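Local coordinates for protein archease (PDB 1J5U) that probably activates the tRNA-splicing ligase RtcB by promoting its guanylylation, and binds calcium, at residues Val73-Trp87 with Phe100-Leu114. Residues are numbered along the deposited sequence; the frame is centred on the assembly and turned at random.
Sequences VNDWILEISKGWAPW and FRKIRKKEGTEIKAL
Lys102 bends at its second torsion (chi2 63°), which lays its chain over one face of Trp84. Lys102 CD sits 3.8 Å from the centroid of the Trp84 six-membered ring, a CH-pi contact, and NZ makes a cation-pi contact with the five-membered ring. Arg101 turns at chi3 (65°). Its CD makes a CH-pi contact with the five-membered ring of Trp87, 3.3 Å from Trp87 CD2. The guanidinium stands nearly upright over the same face, a cation-pi contact, and Arg101 NE is hydrogen-bonded to Asp52 O. The edge of Phe100 meets the face of the Trp76 five-membered ring in an offset edge-to-face stack, and Phe100 CE2 meets Glu79 CB at 3.7 Å. Ile103 CD1 reaches Ile80 CG2 at 4.0 Å. The Asn74 amide grips strand 113-124 twice: Asn74 OD1 accepts from Leu114 N at 2.8 Å, and Asn74 ND2 donates to Leu114 O at 3.0 Å. A water joins Asn74 OD1 to Lys112 O. The Lys112 side chain lies about 4 Å from the bound calcium. Past helix 66-81, Gly83 takes a positive phi in a Schellman motif. This archease helix lies between the antiparallel 84-92/95-105 hairpin, hydrogen-bonded at Ala85 and Arg101, and strand 113-124 of another sheet.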
# COMPACT_ATOMS: atom_id res chain seq x y z
N VAL A 73 -3.07 2.16 3.99
CA VAL A 73 -2.58 1.99 2.64
C VAL A 73 -3.60 2.57 1.64
O VAL A 73 -3.21 3.18 0.65
CB VAL A 73 -2.30 0.47 2.36
CG1 VAL A 73 -1.95 0.25 0.90
CG2 VAL A 73 -1.16 -0.04 3.28
N ASN A 74 -4.89 2.41 1.89
CA ASN A 74 -5.84 2.97 0.94
C ASN A 74 -5.84 4.48 0.98
O ASN A 74 -6.15 5.12 -0.01
CB ASN A 74 -7.24 2.39 1.15
CG ASN A 74 -7.39 1.04 0.47
OD1 ASN A 74 -7.02 0.89 -0.70
ND2 ASN A 74 -7.90 0.05 1.18
N ASP A 75 -5.49 5.05 2.12
CA ASP A 75 -5.43 6.50 2.17
C ASP A 75 -4.22 6.94 1.34
O ASP A 75 -4.29 7.95 0.67
CB ASP A 75 -5.31 7.03 3.59
CG ASP A 75 -5.42 8.54 3.62
OD1 ASP A 75 -4.43 9.24 3.86
OD2 ASP A 75 -6.52 9.02 3.33
N TRP A 76 -3.14 6.16 1.36
CA TRP A 76 -1.97 6.48 0.56
C TRP A 76 -2.31 6.45 -0.93
O TRP A 76 -1.78 7.23 -1.71
CB TRP A 76 -0.83 5.47 0.79
CG TRP A 76 -0.20 5.51 2.14
CD1 TRP A 76 -0.42 6.44 3.14
CD2 TRP A 76 0.74 4.57 2.67
NE1 TRP A 76 0.33 6.12 4.25
CE2 TRP A 76 1.05 4.98 3.98
CE3 TRP A 76 1.36 3.42 2.14
CZ2 TRP A 76 1.96 4.28 4.80
CZ3 TRP A 76 2.28 2.72 2.96
CH2 TRP A 76 2.56 3.15 4.27
N ILE A 77 -3.16 5.51 -1.33
CA ILE A 77 -3.59 5.40 -2.72
C ILE A 77 -4.42 6.65 -3.09
O ILE A 77 -4.32 7.16 -4.20
CB ILE A 77 -4.42 4.11 -2.93
CG1 ILE A 77 -3.45 2.90 -2.90
CG2 ILE A 77 -5.21 4.18 -4.25
CD1 ILE A 77 -4.10 1.54 -2.58
N LEU A 78 -5.20 7.16 -2.15
CA LEU A 78 -6.00 8.36 -2.38
C LEU A 78 -5.02 9.51 -2.58
O LEU A 78 -5.15 10.28 -3.52
CB LEU A 78 -6.93 8.65 -1.18
CG LEU A 78 -7.78 9.94 -1.22
CD1 LEU A 78 -8.69 9.98 -2.48
CD2 LEU A 78 -8.63 10.00 0.04
N GLU A 79 -4.02 9.60 -1.71
CA GLU A 79 -3.02 10.65 -1.84
C GLU A 79 -2.29 10.54 -3.17
O GLU A 79 -1.96 11.57 -3.81
CB GLU A 79 -2.00 10.59 -0.68
CG GLU A 79 -2.55 11.14 0.64
CD GLU A 79 -2.90 12.62 0.54
OE1 GLU A 79 -2.23 13.33 -0.24
OE2 GLU A 79 -3.83 13.06 1.25
N ILE A 80 -2.01 9.31 -3.59
CA ILE A 80 -1.31 9.13 -4.86
C ILE A 80 -2.20 9.72 -5.99
O ILE A 80 -1.69 10.38 -6.89
CB ILE A 80 -0.99 7.64 -5.14
CG1 ILE A 80 0.24 7.21 -4.32
CG2 ILE A 80 -0.68 7.42 -6.66
CD1 ILE A 80 0.56 5.73 -4.40
N SER A 81 -3.51 9.49 -5.93
CA SER A 81 -4.39 10.06 -6.96
C SER A 81 -4.39 11.58 -6.90
O SER A 81 -4.80 12.25 -7.84
CB SER A 81 -5.84 9.53 -6.82
OG SER A 81 -6.55 10.10 -5.73
N LYS A 82 -3.91 12.14 -5.79
CA LYS A 82 -3.85 13.59 -5.64
C LYS A 82 -2.47 14.10 -5.98
O LYS A 82 -2.17 15.29 -5.83
CB LYS A 82 -4.21 14.01 -4.20
CG LYS A 82 -5.66 13.74 -3.84
CD LYS A 82 -5.99 14.18 -2.42
CE LYS A 82 -7.46 13.96 -2.11
NZ LYS A 82 -7.80 14.38 -0.71
N GLY A 83 -1.60 13.21 -6.44
CA GLY A 83 -0.26 13.61 -6.79
C GLY A 83 0.77 13.48 -5.67
O GLY A 83 1.86 14.00 -5.79
N TRP A 84 0.45 12.76 -4.59
CA TRP A 84 1.39 12.59 -3.48
C TRP A 84 1.68 11.10 -3.15
O TRP A 84 0.76 10.34 -2.92
CB TRP A 84 0.84 13.29 -2.22
CG TRP A 84 0.69 14.80 -2.34
CD1 TRP A 84 -0.43 15.48 -2.70
CD2 TRP A 84 1.71 15.77 -2.13
NE1 TRP A 84 -0.17 16.84 -2.74
CE2 TRP A 84 1.14 17.04 -2.39
CE3 TRP A 84 3.06 15.70 -1.75
CZ2 TRP A 84 1.87 18.23 -2.28
CZ3 TRP A 84 3.78 16.89 -1.64
CH2 TRP A 84 3.18 18.14 -1.90
N ALA A 85 2.95 10.73 -3.08
CA ALA A 85 3.31 9.35 -2.77
C ALA A 85 4.00 9.18 -1.41
O ALA A 85 4.82 10.00 -1.02
CB ALA A 85 4.21 8.80 -3.89
N PRO A 86 3.63 8.12 -0.68
CA PRO A 86 4.25 7.87 0.63
C PRO A 86 5.76 7.65 0.41
O PRO A 86 6.16 6.91 -0.49
CB PRO A 86 3.52 6.63 1.14
CG PRO A 86 3.17 5.88 -0.17
CD PRO A 86 2.66 7.05 -1.01
N TRP A 87 6.59 8.28 1.23
CA TRP A 87 8.03 8.16 1.06
C TRP A 87 8.77 7.67 2.30
O TRP A 87 9.57 6.72 2.25
CB TRP A 87 8.58 9.52 0.59
CG TRP A 87 10.08 9.61 0.51
CD1 TRP A 87 10.92 8.81 -0.23
CD2 TRP A 87 10.91 10.55 1.19
NE1 TRP A 87 12.22 9.21 -0.05
CE2 TRP A 87 12.25 10.27 0.82
CE3 TRP A 87 10.66 11.60 2.08
CZ2 TRP A 87 13.33 11.01 1.31
CZ3 TRP A 87 11.74 12.34 2.57
CH2 TRP A 87 13.06 12.04 2.18
N PHE A 100 5.14 12.35 2.63
CA PHE A 100 4.85 12.09 1.23
C PHE A 100 5.73 13.01 0.39
O PHE A 100 6.18 14.05 0.87
CB PHE A 100 3.38 12.41 0.91
CG PHE A 100 2.39 11.53 1.61
CD1 PHE A 100 2.05 11.75 2.94
CD2 PHE A 100 1.77 10.50 0.92
CE1 PHE A 100 1.10 10.97 3.58
CE2 PHE A 100 0.82 9.69 1.54
CZ PHE A 100 0.48 9.93 2.87
N ARG A 101 6.00 12.60 -0.85
CA ARG A 101 6.76 13.44 -1.77
C ARG A 101 5.91 13.61 -3.03
O ARG A 101 5.13 12.72 -3.40
CB ARG A 101 8.13 12.85 -2.09
CG ARG A 101 9.19 13.28 -1.07
CD ARG A 101 10.55 12.65 -1.34
NE ARG A 101 11.13 13.09 -2.60
CZ ARG A 101 12.31 12.68 -3.08
NH1 ARG A 101 13.05 11.82 -2.40
NH2 ARG A 101 12.74 13.14 -4.24
N LYS A 102 6.01 14.79 -3.65
CA LYS A 102 5.24 15.08 -4.84
C LYS A 102 5.68 14.14 -5.95
O LYS A 102 6.87 13.91 -6.14
CB LYS A 102 5.46 16.53 -5.28
CG LYS A 102 4.49 16.99 -6.32
CD LYS A 102 3.06 16.98 -5.77
CE LYS A 102 2.05 17.25 -6.89
NZ LYS A 102 0.65 17.25 -6.40
N ILE A 103 4.71 13.60 -6.66
CA ILE A 103 4.99 12.68 -7.75
C ILE A 103 5.39 13.46 -9.00
O ILE A 103 4.63 14.30 -9.48
CB ILE A 103 3.73 11.85 -8.06
CG1 ILE A 103 3.43 10.95 -6.86
CG2 ILE A 103 3.89 11.11 -9.38
CD1 ILE A 103 2.13 10.18 -7.00
N ARG A 104 6.59 13.21 -9.51
CA ARG A 104 7.03 13.89 -10.72
C ARG A 104 6.27 13.22 -11.87
O ARG A 104 5.54 13.87 -12.62
CB ARG A 104 8.53 13.74 -10.93
CG ARG A 104 9.06 14.64 -12.05
CD ARG A 104 10.54 14.40 -12.30
NE ARG A 104 11.33 14.60 -11.09
CZ ARG A 104 12.57 14.15 -10.93
NH1 ARG A 104 13.16 13.46 -11.91
NH2 ARG A 104 13.22 14.37 -9.79
N LYS A 105 6.42 11.91 -11.98
CA LYS A 105 5.72 11.15 -13.01
C LYS A 105 5.52 9.70 -12.60
O LYS A 105 6.16 9.21 -11.66
CB LYS A 105 6.47 11.22 -14.34
CG LYS A 105 7.92 10.76 -14.28
CD LYS A 105 8.51 10.69 -15.69
CE LYS A 105 10.02 10.45 -15.65
NZ LYS A 105 10.74 11.59 -14.99
N LYS A 106 4.62 9.02 -13.31
CA LYS A 106 4.30 7.62 -13.06
C LYS A 106 4.43 6.85 -14.38
O LYS A 106 4.14 7.38 -15.45
CB LYS A 106 2.88 7.45 -12.53
CG LYS A 106 2.64 8.09 -11.18
CD LYS A 106 1.36 7.55 -10.55
CE LYS A 106 0.15 7.77 -11.43
NZ LYS A 106 -1.09 7.32 -10.76
N GLU A 107 4.85 5.59 -14.28
CA GLU A 107 5.03 4.73 -15.44
C GLU A 107 4.80 3.31 -14.97
O GLU A 107 5.72 2.64 -14.51
CB GLU A 107 6.47 4.84 -15.96
CG GLU A 107 7.08 6.23 -15.83
CD GLU A 107 8.57 6.20 -15.48
OE1 GLU A 107 8.94 5.49 -14.51
OE2 GLU A 107 9.35 6.89 -16.18
N GLY A 108 3.56 2.84 -15.05
CA GLY A 108 3.30 1.49 -14.61
C GLY A 108 1.83 1.17 -14.48
O GLY A 108 0.99 1.77 -15.15
N THR A 109 1.54 0.23 -13.60
CA THR A 109 0.17 -0.21 -13.38
C THR A 109 -0.46 0.58 -12.25
O THR A 109 0.02 0.54 -11.12
CB THR A 109 0.14 -1.70 -13.00
OG1 THR A 109 1.12 -2.41 -13.78
CG2 THR A 109 -1.23 -2.28 -13.27
N GLU A 110 -1.56 1.26 -12.55
CA GLU A 110 -2.27 2.04 -11.55
C GLU A 110 -2.97 1.13 -10.54
O GLU A 110 -3.75 0.27 -10.93
CB GLU A 110 -3.33 2.92 -12.22
CG GLU A 110 -2.82 3.74 -13.40
CD GLU A 110 -3.09 3.06 -14.74
OE1 GLU A 110 -2.54 1.96 -15.00
OE2 GLU A 110 -3.87 3.64 -15.54
N ILE A 111 -2.68 1.30 -9.25
CA ILE A 111 -3.32 0.48 -8.24
C ILE A 111 -4.54 1.23 -7.74
O ILE A 111 -4.44 2.38 -7.29
CB ILE A 111 -2.36 0.16 -7.07
CG1 ILE A 111 -1.28 -0.82 -7.55
CG2 ILE A 111 -3.13 -0.43 -5.90
CD1 ILE A 111 -0.20 -1.15 -6.50
N LYS A 112 -5.70 0.57 -7.81
CA LYS A 112 -6.96 1.15 -7.38
C LYS A 112 -7.23 1.05 -5.88
O LYS A 112 -7.86 1.93 -5.29
CB LYS A 112 -8.13 0.47 -8.10
CG LYS A 112 -8.16 0.67 -9.61
CD LYS A 112 -9.35 -0.06 -10.20
CE LYS A 112 -9.34 -0.01 -11.72
NZ LYS A 112 -10.36 -0.96 -12.28
N ALA A 113 -6.77 -0.04 -5.28
CA ALA A 113 -7.01 -0.22 -3.87
C ALA A 113 -6.33 -1.46 -3.31
O ALA A 113 -5.99 -2.39 -4.05
CB ALA A 113 -8.52 -0.36 -3.61
N LEU A 114 -6.16 -1.45 -1.99
CA LEU A 114 -5.68 -2.62 -1.29
C LEU A 114 -7.02 -3.24 -0.88
O LEU A 114 -7.90 -2.53 -0.37
CB LEU A 114 -4.90 -2.25 -0.03
CG LEU A 114 -4.62 -3.45 0.89
CD1 LEU A 114 -3.71 -4.48 0.18
CD2 LEU A 114 -3.94 -2.95 2.16
O HOH W 1 -8.56 2.74 -2.79